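Local structure of ferritin light chain (Trichoplusia ni, 1Z6O) at residues Gln42-Leu47 with Ala137-Tyr142; Lys128-Gln133 with Thr177-Thr182; Tyr142-Ala147 with Glu158-Leu163. The protein stores iron as the light chain of a secreted ferritin built from 12 light and 12 heavy chains, where it probably helps nucleate the ferrihydrite core. All blocks are in the same frame, centred on the assembly; numbering follows the deposited sequence.

Contact 1 (Gln42-Leu47 with Ala137-Tyr142)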
loop_
_atom_site.group_PDB
_atom_site.type_symbol
_atom_site.label_atom_id
_atom_site.label_comp_id
_atom_site.label_asym_id
_atom_site.label_seq_id
_atom_site.Cartn_x
_atom_site.Cartn_y
_atom_site.Cartn_z
ATOM N N GLN A 42 -1.134 -53.054 -17.636
ATOM C CA GLN A 42 -0.879 -53.519 -16.273
ATOM C C GLN A 42 0.597 -53.888 -16.116
ATOM O O GLN A 42 1.220 -53.560 -15.103
ATOM C CB GLN A 42 -1.735 -54.747 -15.950
ATOM C CG GLN A 42 -3.228 -54.448 -15.845
ATOM C CD GLN A 42 -4.036 -55.713 -15.629
ATOM O OE1 GLN A 42 -3.688 -56.534 -14.793
ATOM N NE2 GLN A 42 -5.120 -55.866 -16.370
ATOM N N ALA A 43 1.158 -54.584 -17.102
ATOM C CA ALA A 43 2.572 -54.964 -17.030
ATOM C C ALA A 43 3.479 -53.724 -17.096
ATOM O O ALA A 43 4.613 -53.752 -16.623
ATOM C CB ALA A 43 2.929 -55.944 -18.181
ATOM N N TYR A 44 2.985 -52.643 -17.692
ATOM C CA TYR A 44 3.772 -51.406 -17.798
ATOM C C TYR A 44 3.860 -50.742 -16.415
ATOM O O TYR A 44 4.884 -50.149 -16.068
ATOM C CB TYR A 44 3.118 -50.455 -18.819
ATOM C CG TYR A 44 4.044 -49.369 -19.360
ATOM C CD1 TYR A 44 5.391 -49.641 -19.640
ATOM C CD2 TYR A 44 3.551 -48.105 -19.673
ATOM C CE1 TYR A 44 6.221 -48.671 -20.235
ATOM C CE2 TYR A 44 4.369 -47.127 -20.263
ATOM C CZ TYR A 44 5.698 -47.420 -20.543
ATOM O OH TYR A 44 6.497 -46.457 -21.139
ATOM N N ALA A 45 2.792 -50.839 -15.620
ATOM C CA ALA A 45 2.827 -50.284 -14.262
ATOM C C ALA A 45 3.866 -51.089 -13.474
ATOM O O ALA A 45 4.641 -50.544 -12.691
ATOM C CB ALA A 45 1.455 -50.418 -13.587
ATOM N N LYS A 46 3.873 -52.397 -13.692
ATOM C CA LYS A 46 4.804 -53.280 -12.999
ATOM C C LYS A 46 6.256 -52.967 -13.368
ATOM O O LYS A 46 7.146 -53.006 -12.510
ATOM C CB LYS A 46 4.466 -54.734 -13.341
ATOM C CG LYS A 46 5.410 -55.769 -12.746
ATOM C CD LYS A 46 4.996 -57.165 -13.201
ATOM C CE LYS A 46 6.096 -58.177 -12.959
ATOM N NZ LYS A 46 5.675 -59.527 -13.413
ATOM N N LEU A 47 6.502 -52.666 -14.639
ATOM C CA LEU A 47 7.864 -52.328 -15.069
ATOM C C LEU A 47 8.311 -51.022 -14.396
ATOM O O LEU A 47 9.450 -50.915 -13.932
ATOM C CB LEU A 47 7.924 -52.179 -16.599
ATOM C CG LEU A 47 9.282 -51.800 -17.217
ATOM C CD1 LEU A 47 10.352 -52.836 -16.847
ATOM C CD2 LEU A 47 9.126 -51.717 -18.743
ATOM N N ALA A 137 10.675 -46.616 -23.058
ATOM C CA ALA A 137 10.172 -45.904 -24.233
ATOM C C ALA A 137 9.688 -46.864 -25.315
ATOM O O ALA A 137 8.635 -46.647 -25.914
ATOM C CB ALA A 137 11.265 -44.976 -24.799
ATOM N N GLU A 138 10.449 -47.923 -25.574
ATOM C CA GLU A 138 10.044 -48.875 -26.602
ATOM C C GLU A 138 8.837 -49.693 -26.154
ATOM O O GLU A 138 8.051 -50.153 -26.985
ATOM C CB GLU A 138 11.230 -49.770 -26.996
ATOM C CG GLU A 138 12.286 -48.949 -27.761
ATOM C CD GLU A 138 13.502 -49.748 -28.180
ATOM O OE1 GLU A 138 13.672 -50.876 -27.681
ATOM O OE2 GLU A 138 14.298 -49.238 -29.002
ATOM N N ARG A 139 8.682 -49.873 -24.847
ATOM C CA ARG A 139 7.511 -50.593 -24.352
ATOM C C ARG A 139 6.289 -49.697 -24.625
ATOM O O ARG A 139 5.228 -50.188 -24.995
ATOM C CB ARG A 139 7.633 -50.884 -22.851
ATOM C CG ARG A 139 6.452 -51.691 -22.279
ATOM C CD ARG A 139 6.448 -53.141 -22.786
ATOM N NE ARG A 139 7.543 -53.920 -22.205
ATOM C CZ ARG A 139 7.548 -54.414 -20.966
ATOM N NH1 ARG A 139 6.509 -54.225 -20.147
ATOM N NH2 ARG A 139 8.605 -55.090 -20.542
ATOM N N ALA A 140 6.423 -48.381 -24.445
ATOM C CA ALA A 140 5.290 -47.502 -24.739
ATOM C C ALA A 140 4.955 -47.579 -26.235
ATOM O O ALA A 140 3.786 -47.571 -26.605
ATOM C CB ALA A 140 5.599 -46.042 -24.342
ATOM N N PHE A 141 5.974 -47.639 -27.091
ATOM C CA PHE A 141 5.739 -47.739 -28.541
ATOM C C PHE A 141 4.964 -49.028 -28.843
ATOM O O PHE A 141 4.067 -49.054 -29.680
ATOM C CB PHE A 141 7.070 -47.796 -29.307
ATOM C CG PHE A 141 7.709 -46.443 -29.565
ATOM C CD1 PHE A 141 7.316 -45.306 -28.853
ATOM C CD2 PHE A 141 8.718 -46.323 -30.525
ATOM C CE1 PHE A 141 7.927 -44.054 -29.095
ATOM C CE2 PHE A 141 9.334 -45.085 -30.776
ATOM C CZ PHE A 141 8.934 -43.946 -30.054
ATOM N N TYR A 142 5.341 -50.098 -28.161
ATOM C CA TYR A 142 4.701 -51.402 -28.348
ATOM C C TYR A 142 3.217 -51.374 -27.946
ATOM O O TYR A 142 2.352 -51.844 -28.681
ATOM C CB TYR A 142 5.452 -52.440 -27.514
ATOM C CG TYR A 142 4.877 -53.828 -27.606
ATOM C CD1 TYR A 142 5.076 -54.608 -28.741
ATOM C CD2 TYR A 142 4.129 -54.360 -26.558
ATOM C CE1 TYR A 142 4.542 -55.891 -28.834
ATOM C CE2 TYR A 142 3.587 -55.642 -26.638
ATOM C CZ TYR A 142 3.800 -56.401 -27.780
ATOM O OH TYR A 142 3.277 -57.671 -27.869
HETATM O O HOH W 1 6.506 -55.568 -17.337
#
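Apolar contact between helices 37-61 and 122-148 is carried here by the Tyr44 ring, which lies obliquely against the aliphatic root of Arg139, with Tyr44 CD1 3.5 Å from Arg139 CG. The two side chains run past each other in opposite directions, ring and guanidinium planes turned 46° apart. At the far end of the phenol, Tyr44 OH meets Ala140 CB at 3.4 Å; the same hydroxyl is hydrogen-bonded to the carbonyl oxygen of Leu136, one turn earlier on that helix. Leu47 approaches Arg139 tip to tip, its CD2 lying over one guanidinium face, off-centre and 3.8 Å from Arg139 CZ.

The polar link is indirect. Arg139 starts with CG anti to its backbone N, then bends at chi2 and chi3, both near 70°, which brings NH1 to the flank of the facing helix, 4.0 Å from Ala43 O. A water bridges this interval in the guanidinium plane: it donates to Ala43 O at 2.7 Å and accepts from Arg139 NH1 at 3.1 Å. The carbonyl also keeps its helical bond to Leu47 N, so two donors grip it.

An alanine in place of Tyr44 would probably loosen this interface, removing both the ring beside Arg139 and the hydroxyl's bond to Leu136.

The segments run antiparallel at 174°, their axes 11.2 Å apart, within the four-helix bundle of the ferritin fold. Tyr44 reaches the bundle interior, meeting Ile90 of helix 70-96 and the Phe167 ring of helix 157-190, while Arg139 touches Ser107 and Met109 of the long loop.

Contact 2 (Lys128-Gln133 with Thr177-Thr182)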
loop_
_atom_site.group_PDB
_atom_site.type_symbol
_atom_site.label_atom_id
_atom_site.label_comp_id
_atom_site.label_asym_id
_atom_site.label_seq_id
_atom_site.Cartn_x
_atom_site.Cartn_y
_atom_site.Cartn_z
ATOM N N LYS A 128 23.464 -47.916 -18.119
ATOM C CA LYS A 128 22.334 -48.737 -17.702
ATOM C C LYS A 128 21.077 -47.874 -17.607
ATOM O O LYS A 128 19.992 -48.322 -17.962
ATOM C CB LYS A 128 22.608 -49.388 -16.337
ATOM C CG LYS A 128 21.627 -50.514 -15.973
ATOM C CD LYS A 128 21.826 -51.710 -16.916
ATOM C CE LYS A 128 21.261 -53.021 -16.370
ATOM N NZ LYS A 128 19.770 -53.081 -16.336
ATOM N N ALA A 129 21.210 -46.645 -17.113
ATOM C CA ALA A 129 20.045 -45.765 -17.024
ATOM C C ALA A 129 19.520 -45.506 -18.444
ATOM O O ALA A 129 18.312 -45.532 -18.692
ATOM C CB ALA A 129 20.422 -44.435 -16.350
ATOM N N LEU A 130 20.436 -45.259 -19.377
ATOM C CA LEU A 130 20.046 -45.005 -20.762
ATOM C C LEU A 130 19.303 -46.227 -21.323
ATOM O O LEU A 130 18.223 -46.084 -21.905
ATOM C CB LEU A 130 21.283 -44.699 -21.621
ATOM C CG LEU A 130 21.062 -44.501 -23.130
ATOM C CD1 LEU A 130 20.130 -43.300 -23.378
ATOM C CD2 LEU A 130 22.427 -44.264 -23.811
ATOM N N ASP A 131 19.867 -47.422 -21.146
ATOM C CA ASP A 131 19.218 -48.644 -21.637
ATOM C C ASP A 131 17.834 -48.869 -21.026
ATOM O O ASP A 131 16.893 -49.244 -21.728
ATOM C CB ASP A 131 20.053 -49.896 -21.330
ATOM C CG ASP A 131 21.356 -49.953 -22.121
ATOM O OD1 ASP A 131 21.414 -49.415 -23.248
ATOM O OD2 ASP A 131 22.322 -50.562 -21.613
ATOM N N THR A 132 17.701 -48.671 -19.718
ATOM C CA THR A 132 16.401 -48.896 -19.090
ATOM C C THR A 132 15.371 -47.855 -19.525
ATOM O O THR A 132 14.185 -48.169 -19.614
ATOM C CB THR A 132 16.496 -48.934 -17.534
ATOM O OG1 THR A 132 17.045 -47.706 -17.051
ATOM C CG2 THR A 132 17.377 -50.090 -17.085
ATOM N N GLN A 133 15.799 -46.622 -19.797
ATOM C CA GLN A 133 14.845 -45.612 -20.264
ATOM C C GLN A 133 14.433 -45.943 -21.707
ATOM O O GLN A 133 13.270 -45.784 -22.069
ATOM C CB GLN A 133 15.438 -44.195 -20.160
ATOM C CG GLN A 133 15.557 -43.705 -18.693
ATOM C CD GLN A 133 14.196 -43.442 -18.056
ATOM O OE1 GLN A 133 13.884 -43.927 -16.959
ATOM N NE2 GLN A 133 13.385 -42.670 -18.738
ATOM N N THR A 177 19.048 -36.670 -23.045
ATOM C CA THR A 177 19.871 -36.157 -21.944
ATOM C C THR A 177 20.883 -37.206 -21.469
ATOM O O THR A 177 22.078 -36.914 -21.328
ATOM C CB THR A 177 18.985 -35.728 -20.753
ATOM O OG1 THR A 177 18.159 -34.636 -21.168
ATOM C CG2 THR A 177 19.843 -35.281 -19.556
ATOM N N LEU A 178 20.408 -38.425 -21.231
ATOM C CA LEU A 178 21.288 -39.501 -20.780
ATOM C C LEU A 178 22.317 -39.876 -21.843
ATOM O O LEU A 178 23.471 -40.166 -21.517
ATOM C CB LEU A 178 20.458 -40.733 -20.382
ATOM C CG LEU A 178 19.637 -40.537 -19.099
ATOM C CD1 LEU A 178 18.647 -41.697 -18.916
ATOM C CD2 LEU A 178 20.594 -40.470 -17.900
ATOM N N ALA A 179 21.917 -39.879 -23.114
ATOM C CA ALA A 179 22.869 -40.204 -24.182
ATOM C C ALA A 179 23.977 -39.143 -24.187
ATOM O O ALA A 179 25.154 -39.460 -24.380
ATOM C CB ALA A 179 22.167 -40.232 -25.550
ATOM N N GLY A 180 23.592 -37.884 -23.991
ATOM C CA GLY A 180 24.579 -36.810 -23.956
ATOM C C GLY A 180 25.548 -37.013 -22.793
ATOM O O GLY A 180 26.752 -36.787 -22.941
ATOM N N HIS A 181 25.039 -37.433 -21.634
ATOM C CA HIS A 181 25.918 -37.660 -20.479
ATOM C C HIS A 181 26.938 -38.754 -20.798
ATOM O O HIS A 181 28.106 -38.627 -20.431
ATOM C CB HIS A 181 25.134 -38.092 -19.220
ATOM C CG HIS A 181 24.201 -37.050 -18.685
ATOM N ND1 HIS A 181 24.341 -35.708 -18.963
ATOM C CD2 HIS A 181 23.141 -37.153 -17.848
ATOM C CE1 HIS A 181 23.407 -35.026 -18.321
ATOM N NE2 HIS A 181 22.665 -35.880 -17.635
ATOM N N THR A 182 26.517 -39.833 -21.462
ATOM C CA THR A 182 27.478 -40.889 -21.771
ATOM C C THR A 182 28.523 -40.390 -22.755
ATOM O O THR A 182 29.681 -40.796 -22.670
ATOM C CB THR A 182 26.819 -42.194 -22.334
ATOM O OG1 THR A 182 26.266 -41.948 -23.634
ATOM C CG2 THR A 182 25.731 -42.680 -21.399
#
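Two leucines of unlike conformation interlock where helices 122-148 and 157-190 pass each other, Leu130 and Leu178 having CA atoms only 5.6 Å apart. Leu130 holds CG anti to its backbone N (chi1 176°), whereas Leu178 holds CG beside its N and anti to the carbonyl carbon (chi1 -70°). Their chains therefore slide past one another in opposite directions instead of butting end to end. Leu130 CD1 comes to rest against the root of its partner, 4.0 Å from Leu178 CB, and against the next peptide, 3.9 Å from Ala179 N.

Leu178 in turn drives CD1 between the side chains of Ala129 and Gln133. This methyl is 3.7 Å from Gln133 CG and 3.9 Å from Ala129 O. Gln133 starts with CG beside its backbone N and bends again at chi2 (-69°), so that its chain crosses Leu178 at about a right angle and presents a methylene, with the amide carried further along.

One turn after Leu178, Thr182 folds its hydroxyl back to its own helix: OG1 donates to Ala179 O at 2.8 Å, on a carbonyl lone pair. That bond helps fix chi1 and leaves CG2 on the interface, where it meets Leu130 CD2 loosely at 4.4 Å.

The helices are antiparallel, their local axes 9.2 Å apart. Phe76 and Leu79 of helix 70-96 close the interior side over Ala129 and Gln133; on the other flank Asn25 of a neighbouring subunit packs on Leu130 and Ala179, so the pair joins bundle core to subunit interface.

Contact 3 (Tyr142-Ala147 with Glu158-Leu163). With CA (calcium ion), chain Z.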
loop_
_atom_site.group_PDB
_atom_site.type_symbol
_atom_site.label_atom_id
_atom_site.label_comp_id
_atom_site.label_asym_id
_atom_site.label_seq_id
_atom_site.Cartn_x
_atom_site.Cartn_y
_atom_site.Cartn_z
ATOM N N TYR A 142 5.341 -50.098 -28.161
ATOM C CA TYR A 142 4.701 -51.402 -28.348
ATOM C C TYR A 142 3.217 -51.374 -27.946
ATOM O O TYR A 142 2.352 -51.844 -28.681
ATOM C CB TYR A 142 5.452 -52.440 -27.514
ATOM C CG TYR A 142 4.877 -53.828 -27.606
ATOM C CD1 TYR A 142 5.076 -54.608 -28.741
ATOM C CD2 TYR A 142 4.129 -54.360 -26.558
ATOM C CE1 TYR A 142 4.542 -55.891 -28.834
ATOM C CE2 TYR A 142 3.587 -55.642 -26.638
ATOM C CZ TYR A 142 3.800 -56.401 -27.780
ATOM O OH TYR A 142 3.277 -57.671 -27.869
ATOM N N ILE A 143 2.917 -50.825 -26.776
ATOM C CA ILE A 143 1.524 -50.758 -26.327
ATOM C C ILE A 143 0.708 -49.863 -27.260
ATOM O O ILE A 143 -0.452 -50.156 -27.582
ATOM C CB ILE A 143 1.449 -50.220 -24.882
ATOM C CG1 ILE A 143 2.232 -51.157 -23.955
ATOM C CG2 ILE A 143 -0.012 -50.131 -24.410
ATOM C CD1 ILE A 143 2.376 -50.607 -22.527
ATOM N N HIS A 144 1.324 -48.772 -27.704
ATOM C CA HIS A 144 0.671 -47.834 -28.613
ATOM C C HIS A 144 0.305 -48.561 -29.921
ATOM O O HIS A 144 -0.802 -48.419 -30.445
ATOM C CB HIS A 144 1.628 -46.664 -28.886
ATOM C CG HIS A 144 1.029 -45.551 -29.688
ATOM N ND1 HIS A 144 0.829 -45.636 -31.051
ATOM C CD2 HIS A 144 0.619 -44.309 -29.322
ATOM C CE1 HIS A 144 0.325 -44.493 -31.491
ATOM N NE2 HIS A 144 0.190 -43.672 -30.461
ATOM N N ARG A 145 1.241 -49.347 -30.444
ATOM C CA ARG A 145 1.002 -50.097 -31.680
ATOM C C ARG A 145 -0.088 -51.168 -31.467
ATOM O O ARG A 145 -0.924 -51.426 -32.343
ATOM C CB ARG A 145 2.309 -50.765 -32.139
ATOM C CG ARG A 145 2.189 -51.384 -33.515
ATOM C CD ARG A 145 3.496 -51.983 -34.037
ATOM N NE ARG A 145 3.232 -52.520 -35.366
ATOM C CZ ARG A 145 4.086 -52.512 -36.375
ATOM N NH1 ARG A 145 5.303 -51.992 -36.228
ATOM N NH2 ARG A 145 3.704 -53.001 -37.548
ATOM N N GLU A 146 -0.073 -51.793 -30.299
ATOM C CA GLU A 146 -1.075 -52.804 -29.977
ATOM C C GLU A 146 -2.465 -52.153 -29.907
ATOM O O GLU A 146 -3.467 -52.759 -30.277
ATOM C CB GLU A 146 -0.715 -53.447 -28.632
ATOM C CG GLU A 146 -1.609 -54.583 -28.192
ATOM C CD GLU A 146 -1.556 -55.783 -29.132
ATOM O OE1 GLU A 146 -0.482 -56.035 -29.743
ATOM O OE2 GLU A 146 -2.595 -56.474 -29.238
ATOM N N ALA A 147 -2.527 -50.905 -29.449
ATOM C CA ALA A 147 -3.804 -50.211 -29.327
ATOM C C ALA A 147 -4.389 -49.667 -30.624
ATOM O O ALA A 147 -5.598 -49.490 -30.734
ATOM C CB ALA A 147 -3.659 -49.035 -28.336
ATOM N N GLU A 158 -7.795 -43.803 -26.946
ATOM C CA GLU A 158 -7.723 -43.191 -25.616
ATOM C C GLU A 158 -6.396 -43.638 -24.998
ATOM O O GLU A 158 -5.655 -42.824 -24.441
ATOM C CB GLU A 158 -8.902 -43.631 -24.738
ATOM C CG GLU A 158 -9.068 -42.786 -23.457
ATOM C CD GLU A 158 -8.060 -43.118 -22.346
ATOM O OE1 GLU A 158 -7.660 -42.177 -21.619
ATOM O OE2 GLU A 158 -7.681 -44.305 -22.176
ATOM N N ILE A 159 -6.089 -44.927 -25.104
ATOM C CA ILE A 159 -4.812 -45.433 -24.590
ATOM C C ILE A 159 -3.665 -44.809 -25.398
ATOM O O ILE A 159 -2.634 -44.425 -24.842
ATOM C CB ILE A 159 -4.708 -46.978 -24.718
ATOM C CG1 ILE A 159 -5.723 -47.654 -23.786
ATOM C CG2 ILE A 159 -3.274 -47.434 -24.395
ATOM C CD1 ILE A 159 -5.564 -47.276 -22.296
ATOM N N ALA A 160 -3.837 -44.704 -26.714
ATOM C CA ALA A 160 -2.787 -44.110 -27.546
ATOM C C ALA A 160 -2.471 -42.664 -27.134
ATOM O O ALA A 160 -1.304 -42.300 -26.974
ATOM C CB ALA A 160 -3.193 -44.160 -29.028
ATOM N N GLN A 161 -3.506 -41.843 -26.959
ATOM C CA GLN A 161 -3.301 -40.440 -26.581
ATOM C C GLN A 161 -2.722 -40.343 -25.166
ATOM O O GLN A 161 -1.891 -39.474 -24.889
ATOM C CB GLN A 161 -4.626 -39.660 -26.675
ATOM C CG GLN A 161 -4.588 -38.262 -26.027
ATOM C CD GLN A 161 -3.892 -37.170 -26.861
ATOM O OE1 GLN A 161 -3.109 -37.435 -27.789
ATOM N NE2 GLN A 161 -4.174 -35.921 -26.508
ATOM N N TYR A 162 -3.164 -41.223 -24.269
ATOM C CA TYR A 162 -2.630 -41.239 -22.899
ATOM C C TYR A 162 -1.114 -41.505 -22.951
ATOM O O TYR A 162 -0.324 -40.807 -22.306
ATOM C CB TYR A 162 -3.327 -42.337 -22.080
ATOM C CG TYR A 162 -2.692 -42.624 -20.731
ATOM C CD1 TYR A 162 -2.578 -41.629 -19.758
ATOM C CD2 TYR A 162 -2.241 -43.903 -20.418
ATOM C CE1 TYR A 162 -2.025 -41.912 -18.490
ATOM C CE2 TYR A 162 -1.696 -44.196 -19.163
ATOM C CZ TYR A 162 -1.592 -43.199 -18.212
ATOM O OH TYR A 162 -1.047 -43.506 -16.987
ATOM N N LEU A 163 -0.698 -42.505 -23.726
ATOM C CA LEU A 163 0.729 -42.806 -23.846
ATOM C C LEU A 163 1.481 -41.646 -24.501
ATOM O O LEU A 163 2.570 -41.278 -24.061
ATOM C CB LEU A 163 0.950 -44.085 -24.668
ATOM C CG LEU A 163 0.462 -45.379 -23.999
ATOM C CD1 LEU A 163 0.501 -46.529 -25.011
ATOM C CD2 LEU A 163 1.350 -45.689 -22.774
HETATM CA CA CA Z . -1.980 -37.128 -30.033
#
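Gln161 NE2 is gripped twice, donating hydrogen bonds to Glu165 OE2 and Glu169 OE2 of a neighbouring subunit, while OE1 of the same amide binds calcium at 2.5 Å. The chain leaves the helix with CG anti to the backbone N and bends at chi2 (78°), which brings OE1 to the calcium. Five further oxygens complete the site: Glu164 OE1 of the same chain, and the Gln161 and Glu164 oxygens of two neighbouring subunits, a threefold arrangement like that lining ferritin's three-fold channels.

On the side facing helix 122-148 the contact is apolar. Leu163 crosses Ile143 at about a right angle, its CD1 lying 3.7 Å from Ile143 CG2 and 3.6 Å from His144 N. Ile143 CG2 also meets Ile159 CG2 at 4.2 Å, and Ala147 CB follows one turn on, 4.3 Å from the same Ile159 methyl. The small side chain of Ala160 lets the antiparallel helices close to an axial distance of 8.8 Å.

His144 joins the two regions. With CG anti to its backbone N (chi1 -174°), its ring swings across to Ala160, NE2 standing 3.7 Å from Ala160 CB. NE2 is hydrogen-bonded to Glu164 OE2, and ND1 to His155 NE2 of a neighbouring subunit, so both ring nitrogens are engaged.

Since Glu164 binds calcium through its other oxygen, His144 is a second-shell residue that helps orient a ligand. The carboxylate would probably favour a proton on His144 NE2, while the nearby calcium would tend to oppose a full positive charge on the ring.

All three contacts are buried and share helix 122-148, which serves helix 37-61 in contact 1 and helix 157-190 in contacts 2 and 3. Contact 1 is the most central, about 6 Å from the middle of the chain, and relies on a tyrosine, an arginine and a bridging water. Contacts 2 and 3 lie towards opposite ends of the bundle, with centres about 24 Å apart, and bring the helices closer (axes about 9 Å apart, against 11 Å), with leucine, isoleucine and alanine between them. Contact 2 stays almost wholly apolar, whereas contact 3 borders a calcium site shared by three subunits. Contacts 1 and 3 adjoin, Tyr44 CB packing 3.8 Å from Ile143 CD1.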